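Local coordinates for putative uncharacterized protein Smu.1393c (Streptococcus mutans, PDB 4L9A) that is an alpha/beta hydrolase of Streptococcus mutans that probably acts as a carboxylesterase, cleaving ester bonds, at residues A[137-142]-A[276-281]; A[227-230]-A[234-237]; A[258-263]-A[282-287]. All coordinates share one frame; numbering follows the deposited sequence.

Interaction 1 of 3, residues A[137-142]-A[276-281]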
loop_
_atom_site.group_PDB
_atom_site.type_symbol
_atom_site.label_atom_id
_atom_site.label_comp_id
_atom_site.label_asym_id
_atom_site.label_seq_id
_atom_site.Cartn_x
_atom_site.Cartn_y
_atom_site.Cartn_z
ATOM N N GLY A 137 -3.001 10.797 9.871
ATOM C CA GLY A 137 -4.063 9.895 9.476
ATOM C C GLY A 137 -3.571 8.667 8.748
ATOM O O GLY A 137 -2.509 8.671 8.113
ATOM N N PHE A 138 -4.360 7.605 8.841
ATOM C CA PHE A 138 -4.108 6.383 8.094
ATOM C C PHE A 138 -5.280 6.131 7.159
ATOM O O PHE A 138 -6.430 6.215 7.577
ATOM C CB PHE A 138 -3.934 5.199 9.047
ATOM C CG PHE A 138 -3.794 3.872 8.345
ATOM C CD1 PHE A 138 -2.603 3.523 7.723
ATOM C CD2 PHE A 138 -4.857 2.973 8.319
ATOM C CE1 PHE A 138 -2.464 2.302 7.072
ATOM C CE2 PHE A 138 -4.733 1.762 7.674
ATOM C CZ PHE A 138 -3.534 1.419 7.044
ATOM N N ILE A 139 -4.985 5.845 5.896
ATOM C CA ILE A 139 -6.011 5.521 4.913
ATOM C C ILE A 139 -5.713 4.124 4.389
ATOM O O ILE A 139 -4.715 3.905 3.703
ATOM C CB ILE A 139 -6.019 6.517 3.735
ATOM C CG1 ILE A 139 -6.005 7.970 4.238
ATOM C CG2 ILE A 139 -7.202 6.254 2.825
ATOM C CD1 ILE A 139 -7.204 8.346 5.089
ATOM N N GLY A 140 -6.542 3.153 4.735
ATOM C CA GLY A 140 -6.214 1.795 4.349
ATOM C C GLY A 140 -7.216 1.208 3.380
ATOM O O GLY A 140 -8.417 1.206 3.639
ATOM N N LEU A 141 -6.717 0.721 2.256
ATOM C CA LEU A 141 -7.541 -0.005 1.312
ATOM C C LEU A 141 -7.292 -1.495 1.524
ATOM O O LEU A 141 -6.252 -2.015 1.130
ATOM C CB LEU A 141 -7.211 0.409 -0.128
ATOM C CG LEU A 141 -7.399 1.888 -0.492
ATOM C CD1 LEU A 141 -8.642 2.506 0.151
ATOM C CD2 LEU A 141 -6.150 2.705 -0.134
ATOM N N GLU A 142 -8.247 -2.172 2.173
ATOM C CA GLU A 142 -8.077 -3.573 2.580
ATOM C C GLU A 142 -6.661 -3.913 3.069
ATOM O O GLU A 142 -6.001 -4.829 2.563
ATOM C CB GLU A 142 -8.553 -4.529 1.471
ATOM C CG GLU A 142 -10.097 -4.516 1.368
ATOM C CD GLU A 142 -10.683 -5.671 0.585
ATOM O OE1 GLU A 142 -9.923 -6.512 0.044
ATOM O OE2 GLU A 142 -11.930 -5.725 0.499
ATOM N N ASN A 276 -13.561 8.111 -5.685
ATOM C CA ASN A 276 -14.487 9.200 -5.392
ATOM C C ASN A 276 -14.886 9.174 -3.926
ATOM O O ASN A 276 -14.893 10.208 -3.253
ATOM C CB ASN A 276 -15.730 9.132 -6.283
ATOM C CG ASN A 276 -15.453 9.603 -7.701
ATOM O OD1 ASN A 276 -14.652 10.516 -7.920
ATOM N ND2 ASN A 276 -16.110 8.980 -8.671
ATOM N N SER A 277 -15.214 7.982 -3.437
ATOM C CA SER A 277 -15.554 7.797 -2.038
ATOM C C SER A 277 -14.349 8.041 -1.136
ATOM O O SER A 277 -14.463 8.698 -0.095
ATOM C CB SER A 277 -16.109 6.392 -1.806
ATOM O OG SER A 277 -16.402 6.186 -0.437
ATOM N N ILE A 278 -13.195 7.517 -1.538
ATOM C CA ILE A 278 -11.975 7.705 -0.764
ATOM C C ILE A 278 -11.657 9.189 -0.603
ATOM O O ILE A 278 -11.407 9.666 0.507
ATOM C CB ILE A 278 -10.782 6.949 -1.402
ATOM C CG1 ILE A 278 -11.070 5.442 -1.394
ATOM C CG2 ILE A 278 -9.475 7.279 -0.672
ATOM C CD1 ILE A 278 -10.132 4.628 -2.308
ATOM N N LEU A 279 -11.693 9.925 -1.708
ATOM C CA LEU A 279 -11.403 11.354 -1.662
ATOM C C LEU A 279 -12.386 12.110 -0.777
ATOM O O LEU A 279 -12.015 13.017 -0.031
ATOM C CB LEU A 279 -11.386 11.945 -3.075
ATOM C CG LEU A 279 -9.996 12.008 -3.712
ATOM C CD1 LEU A 279 -9.126 13.028 -2.987
ATOM C CD2 LEU A 279 -9.322 10.643 -3.727
ATOM N N GLU A 280 -13.652 11.740 -0.870
ATOM C CA GLU A 280 -14.685 12.348 -0.041
ATOM C C GLU A 280 -14.338 12.200 1.457
ATOM O O GLU A 280 -14.353 13.175 2.211
ATOM C CB GLU A 280 -16.028 11.687 -0.359
ATOM C CG GLU A 280 -17.250 12.433 0.090
ATOM C CD GLU A 280 -18.518 11.751 -0.389
ATOM O OE1 GLU A 280 -18.483 11.122 -1.472
ATOM O OE2 GLU A 280 -19.541 11.831 0.324
ATOM N N LYS A 281 -14.011 10.983 1.884
ATOM C CA LYS A 281 -13.595 10.749 3.272
ATOM C C LYS A 281 -12.290 11.461 3.625
ATOM O O LYS A 281 -12.133 11.981 4.725
ATOM C CB LYS A 281 -13.431 9.255 3.539
ATOM C CG LYS A 281 -14.678 8.453 3.233
ATOM C CD LYS A 281 -15.895 9.104 3.834
ATOM C CE LYS A 281 -17.169 8.518 3.250
ATOM N NZ LYS A 281 -18.336 9.348 3.636
#
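CG of Leu141 and the longer branch of Ile278, CG1, both lie anti to their own carbonyl carbons (chi1 -60° and -63°), which places the two side chains where they meet. The isoleucine then runs on almost straight through chi2, at 166°, carrying its terminal methyl out from the helix toward the sheet. There CD1 of Ile278 rests 3.6 Å from CD1 of Leu141, with the Ile278 CG1 methylene 4.1 Å from the same leucine methyl, and the two side chains lie obliquely across each other. The other branch of the isoleucine meets another residue of the same strand, Ile139: Ile278 CG2 reaches CG2 of Ile139, more loosely, at 4.3 Å. Ile278 thus straddles two alternate positions of the strand, one methyl to each, and the contact is purely apolar, with all three residues buried. In the alpha/beta hydrolase fold this is helix-on-sheet packing: strand 134-141 runs between strands 111-117 and 235-239, Leu141, the last strand residue before the loop at Glu142, also touches Cys115, His117 and Phe238, and helix 275-287 lies over this face while Phe138 points to the other, against helix 120-130.

Interaction 2 of 3, residues A[227-230]-A[234-237]; sequences TGIS and PSIV
This is a small, mostly apolar contact between a loop and the start of a strand in the alpha/beta hydrolase fold, where the long connection after helix 188-206 comes back to the central sheet and enters strand 235-239. Ile229 belongs to the incoming loop, and Ser235 opens the strand after a short turn; their CA atoms are 8.1 Å apart, so the contact depends on the reach of the Ile229 side chain. Ile229 is stretched out to do this. Its CG1 stands opposite the backbone N across the CA–CB bond (chi1 -176°), and chi2 is again close to straight at 172°, which makes the terminal methyl the leading atom. The CD1 methyl touches the CB methylene of Ser235 and passes at a looser 4.4 Å from CD1 to the carbonyl O of Pro234. The hydroxyl of Ser235 is turned to a partner beyond the loop, the carbonyl O of Tyr252, so the serine offers carbon to the isoleucine and keeps its polar end satisfied although it is buried. Phe138 of the adjacent strand 134-141 touches both Ile229 and Ser235 and completes the apolar patch. On its other flank Ser235 is tied to the edge strand by backbone bonding with Lys260, while Pro234, whose CB points away from the loop, packs on Leu285 of helix 275-287. The loop thus lies against the sheet face opposite that helix, and the closest approach across the two segments is 3.8 Å, from CD1 of Ile229 to CB of Ser235.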
loop_
_atom_site.group_PDB
_atom_site.type_symbol
_atom_site.label_atom_id
_atom_site.label_comp_id
_atom_site.label_asym_id
_atom_site.label_seq_id
_atom_site.Cartn_x
_atom_site.Cartn_y
_atom_site.Cartn_z
ATOM N N THR A 227 1.745 -4.469 17.087
ATOM C CA THR A 227 1.551 -3.029 16.990
ATOM C C THR A 227 0.165 -2.720 16.444
ATOM O O THR A 227 -0.228 -3.243 15.403
ATOM C CB THR A 227 2.594 -2.402 16.030
ATOM O OG1 THR A 227 3.911 -2.836 16.392
ATOM C CG2 THR A 227 2.533 -0.884 16.067
ATOM N N GLY A 228 -0.574 -1.867 17.135
ATOM C CA GLY A 228 -1.821 -1.354 16.598
ATOM C C GLY A 228 -1.652 0.129 16.328
ATOM O O GLY A 228 -0.612 0.697 16.639
ATOM N N ILE A 229 -2.666 0.763 15.756
ATOM C CA ILE A 229 -2.619 2.199 15.508
ATOM C C ILE A 229 -2.952 2.996 16.768
ATOM O O ILE A 229 -3.901 2.678 17.494
ATOM C CB ILE A 229 -3.580 2.593 14.375
ATOM C CG1 ILE A 229 -3.460 4.082 14.060
ATOM C CG2 ILE A 229 -5.024 2.238 14.751
ATOM C CD1 ILE A 229 -4.243 4.481 12.837
ATOM N N SER A 230 -2.158 4.026 17.038
ATOM C CA SER A 230 -2.402 4.887 18.184
ATOM C C SER A 230 -3.820 5.446 18.169
ATOM O O SER A 230 -4.376 5.744 17.108
ATOM C CB SER A 230 -1.394 6.033 18.201
ATOM O OG SER A 230 -1.770 7.022 19.141
ATOM N N PRO A 234 -6.304 9.293 13.486
ATOM C CA PRO A 234 -7.526 8.826 12.820
ATOM C C PRO A 234 -7.209 7.819 11.728
ATOM O O PRO A 234 -6.189 7.933 11.034
ATOM C CB PRO A 234 -8.127 10.100 12.208
ATOM C CG PRO A 234 -7.158 11.204 12.474
ATOM C CD PRO A 234 -5.905 10.639 13.054
ATOM N N SER A 235 -8.094 6.840 11.583
ATOM C CA SER A 235 -7.934 5.776 10.611
ATOM C C SER A 235 -9.187 5.680 9.762
ATOM O O SER A 235 -10.291 5.546 10.294
ATOM C CB SER A 235 -7.707 4.447 11.333
ATOM O OG SER A 235 -7.525 3.389 10.415
ATOM N N ILE A 236 -9.029 5.747 8.443
ATOM C CA ILE A 236 -10.156 5.494 7.555
ATOM C C ILE A 236 -9.857 4.218 6.776
ATOM O O ILE A 236 -8.921 4.176 5.967
ATOM C CB ILE A 236 -10.417 6.644 6.562
ATOM C CG1 ILE A 236 -10.438 8.005 7.269
ATOM C CG2 ILE A 236 -11.739 6.405 5.837
ATOM C CD1 ILE A 236 -11.632 8.210 8.141
ATOM N N VAL A 237 -10.627 3.170 7.043
ATOM C CA VAL A 237 -10.407 1.883 6.381
ATOM C C VAL A 237 -11.559 1.592 5.421
ATOM O O VAL A 237 -12.734 1.776 5.769
ATOM C CB VAL A 237 -10.239 0.746 7.420
ATOM C CG1 VAL A 237 -10.239 -0.638 6.758
ATOM C CG2 VAL A 237 -8.967 0.961 8.217
#

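Interaction 3 of 3, residues A[258-263]-A[282-287]; sequences QTKLIL and VEQLLS
The amide nitrogen of Gln258 donates a hydrogen bond to the main-chain carbonyl of Leu285, NE2 to O 3.0 Å, and this links the loop leading into strand 260-263 to the last turn of helix 275-287. The donor arrives in the carbonyl plane on a lone pair of the oxygen, with a C=O...N angle of 120°, but the bond is bent at the hydrogen (141°) and the oxygen sits 21° out of the glutamine's own amide plane. The amide also rests in van der Waals contact with CD1 of Leu285, which lies 3.4 Å from NE2 and 3.6 Å from CD of Gln258, so the group lies against a methyl while its N-H reaches the backbone beside it. Gln258 can span this distance because its chain is extended beyond CG; its aliphatic part also touches Pro234.

Nearer the open surface, Lys260 and Gln284 cross at about a right angle. It is the CE methylene of the lysine that approaches the glutamine amide, 3.6 Å from OE1, after an extended chain that bends only at chi4. This outer pair is a van der Waals contact. At the helix end the hydroxyl of Ser287 turns back to the carbonyl O of Gln284, 2.9 Å from OG, approaching from above the carbonyl plane. Leu285 itself continues inward to Ile236 and Ile139. The whole arrangement, a C-terminal helix laid over the edge strand 260-263 and pinned by Gln258 from the loop leading into that strand, is the final beta-alpha unit of an alpha/beta hydrolase fold.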
loop_
_atom_site.group_PDB
_atom_site.type_symbol
_atom_site.label_atom_id
_atom_site.label_comp_id
_atom_site.label_asym_id
_atom_site.label_seq_id
_atom_site.Cartn_x
_atom_site.Cartn_y
_atom_site.Cartn_z
ATOM N N GLN A 258 -12.778 10.523 14.502
ATOM C CA GLN A 258 -12.719 10.671 13.053
ATOM C C GLN A 258 -12.457 9.349 12.341
ATOM O O GLN A 258 -12.511 9.288 11.114
ATOM C CB GLN A 258 -11.625 11.671 12.657
ATOM C CG GLN A 258 -11.972 13.126 12.905
ATOM C CD GLN A 258 -10.903 14.048 12.341
ATOM O OE1 GLN A 258 -9.797 14.132 12.876
ATOM N NE2 GLN A 258 -11.216 14.713 11.233
ATOM N N THR A 259 -12.159 8.299 13.103
ATOM C CA THR A 259 -11.920 6.983 12.517
ATOM C C THR A 259 -13.210 6.410 11.943
ATOM O O THR A 259 -14.257 6.490 12.583
ATOM C CB THR A 259 -11.350 6.014 13.564
ATOM O OG1 THR A 259 -9.975 6.334 13.802
ATOM C CG2 THR A 259 -11.451 4.575 13.091
ATOM N N LYS A 260 -13.137 5.838 10.744
ATOM C CA LYS A 260 -14.305 5.206 10.104
ATOM C C LYS A 260 -13.951 3.897 9.406
ATOM O O LYS A 260 -12.839 3.728 8.892
ATOM C CB LYS A 260 -14.943 6.130 9.058
ATOM C CG LYS A 260 -15.309 7.532 9.544
ATOM C CD LYS A 260 -16.157 8.260 8.498
ATOM C CE LYS A 260 -16.547 9.653 8.963
ATOM N NZ LYS A 260 -16.957 9.639 10.387
ATOM N N LEU A 261 -14.905 2.976 9.378
ATOM C CA LEU A 261 -14.820 1.814 8.499
ATOM C C LEU A 261 -15.876 1.985 7.414
ATOM O O LEU A 261 -17.069 2.056 7.705
ATOM C CB LEU A 261 -15.048 0.514 9.270
ATOM C CG LEU A 261 -15.154 -0.774 8.444
ATOM C CD1 LEU A 261 -13.855 -1.026 7.687
ATOM C CD2 LEU A 261 -15.525 -1.969 9.332
ATOM N N ILE A 262 -15.423 2.077 6.169
ATOM C CA ILE A 262 -16.297 2.269 5.013
ATOM C C ILE A 262 -16.402 0.963 4.226
ATOM O O ILE A 262 -15.400 0.448 3.735
ATOM C CB ILE A 262 -15.752 3.385 4.079
ATOM C CG1 ILE A 262 -15.558 4.690 4.861
ATOM C CG2 ILE A 262 -16.692 3.609 2.890
ATOM C CD1 ILE A 262 -16.784 5.087 5.707
ATOM N N LEU A 263 -17.610 0.416 4.117
ATOM C CA LEU A 263 -17.812 -0.815 3.352
ATOM C C LEU A 263 -18.229 -0.465 1.922
ATOM O O LEU A 263 -19.205 0.253 1.723
ATOM C CB LEU A 263 -18.863 -1.726 4.016
ATOM C CG LEU A 263 -18.633 -2.179 5.466
ATOM C CD1 LEU A 263 -19.726 -3.178 5.948
ATOM C CD2 LEU A 263 -17.252 -2.781 5.604
ATOM N N VAL A 282 -11.351 11.489 2.687
ATOM C CA VAL A 282 -10.070 12.140 2.934
ATOM C C VAL A 282 -10.249 13.638 3.159
ATOM O O VAL A 282 -9.706 14.202 4.105
ATOM C CB VAL A 282 -9.079 11.910 1.783
ATOM C CG1 VAL A 282 -8.049 13.024 1.745
ATOM C CG2 VAL A 282 -8.399 10.561 1.939
ATOM N N GLU A 283 -11.013 14.273 2.281
ATOM C CA GLU A 283 -11.275 15.701 2.389
ATOM C C GLU A 283 -11.926 16.021 3.729
ATOM O O GLU A 283 -11.575 16.997 4.382
ATOM C CB GLU A 283 -12.166 16.166 1.238
ATOM C CG GLU A 283 -11.425 16.340 -0.076
ATOM C CD GLU A 283 -12.340 16.259 -1.282
ATOM O OE1 GLU A 283 -13.568 16.143 -1.094
ATOM O OE2 GLU A 283 -11.829 16.313 -2.420
ATOM N N GLN A 284 -12.872 15.182 4.132
ATOM C CA GLN A 284 -13.568 15.359 5.397
ATOM C C GLN A 284 -12.607 15.217 6.573
ATOM O O GLN A 284 -12.683 15.971 7.541
ATOM C CB GLN A 284 -14.708 14.349 5.513
ATOM C CG GLN A 284 -15.278 14.202 6.910
ATOM C CD GLN A 284 -16.422 13.210 6.968
ATOM O OE1 GLN A 284 -16.373 12.150 6.349
ATOM N NE2 GLN A 284 -17.464 13.554 7.712
ATOM N N LEU A 285 -11.701 14.251 6.482
ATOM C CA LEU A 285 -10.719 14.025 7.536
ATOM C C LEU A 285 -9.842 15.260 7.718
ATOM O O LEU A 285 -9.640 15.736 8.840
ATOM C CB LEU A 285 -9.854 12.795 7.216
ATOM C CG LEU A 285 -8.753 12.441 8.220
ATOM C CD1 LEU A 285 -9.325 12.322 9.624
ATOM C CD2 LEU A 285 -8.064 11.153 7.827
ATOM N N LEU A 286 -9.337 15.784 6.606
ATOM C CA LEU A 286 -8.440 16.931 6.640
ATOM C C LEU A 286 -9.130 18.211 7.110
ATOM O O LEU A 286 -8.523 19.037 7.796
ATOM C CB LEU A 286 -7.813 17.151 5.266
ATOM C CG LEU A 286 -6.963 15.989 4.779
ATOM C CD1 LEU A 286 -6.308 16.337 3.449
ATOM C CD2 LEU A 286 -5.922 15.652 5.829
ATOM N N SER A 287 -10.395 18.379 6.746
ATOM C CA SER A 287 -11.109 19.598 7.097
ATOM C C SER A 287 -11.390 19.676 8.598
ATOM O O SER A 287 -11.566 20.769 9.143
ATOM C CB SER A 287 -12.412 19.706 6.308
ATOM O OG SER A 287 -13.296 18.661 6.662
#

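From the N terminus, strand 134-141 supplies the first partner of interaction 1, whose loop stays open until helix 275-287 folds back over the sheet. Within that long span interaction 2 closes a tight local loop, bringing 227-230 against the start of strand 235-239. Interaction 3 then opens at 258-263, before the helix is reached, and closes at 282-287, past the helical residues of interaction 1; these two therefore cross, sharing one helix. Backbone bonds run from Phe138 and Gly140 to Ile236, and from Ser235 and Val237 to Lys260 and Ile262. Three neighbouring strands are thereby joined, with the helix on one face and the loop on the other.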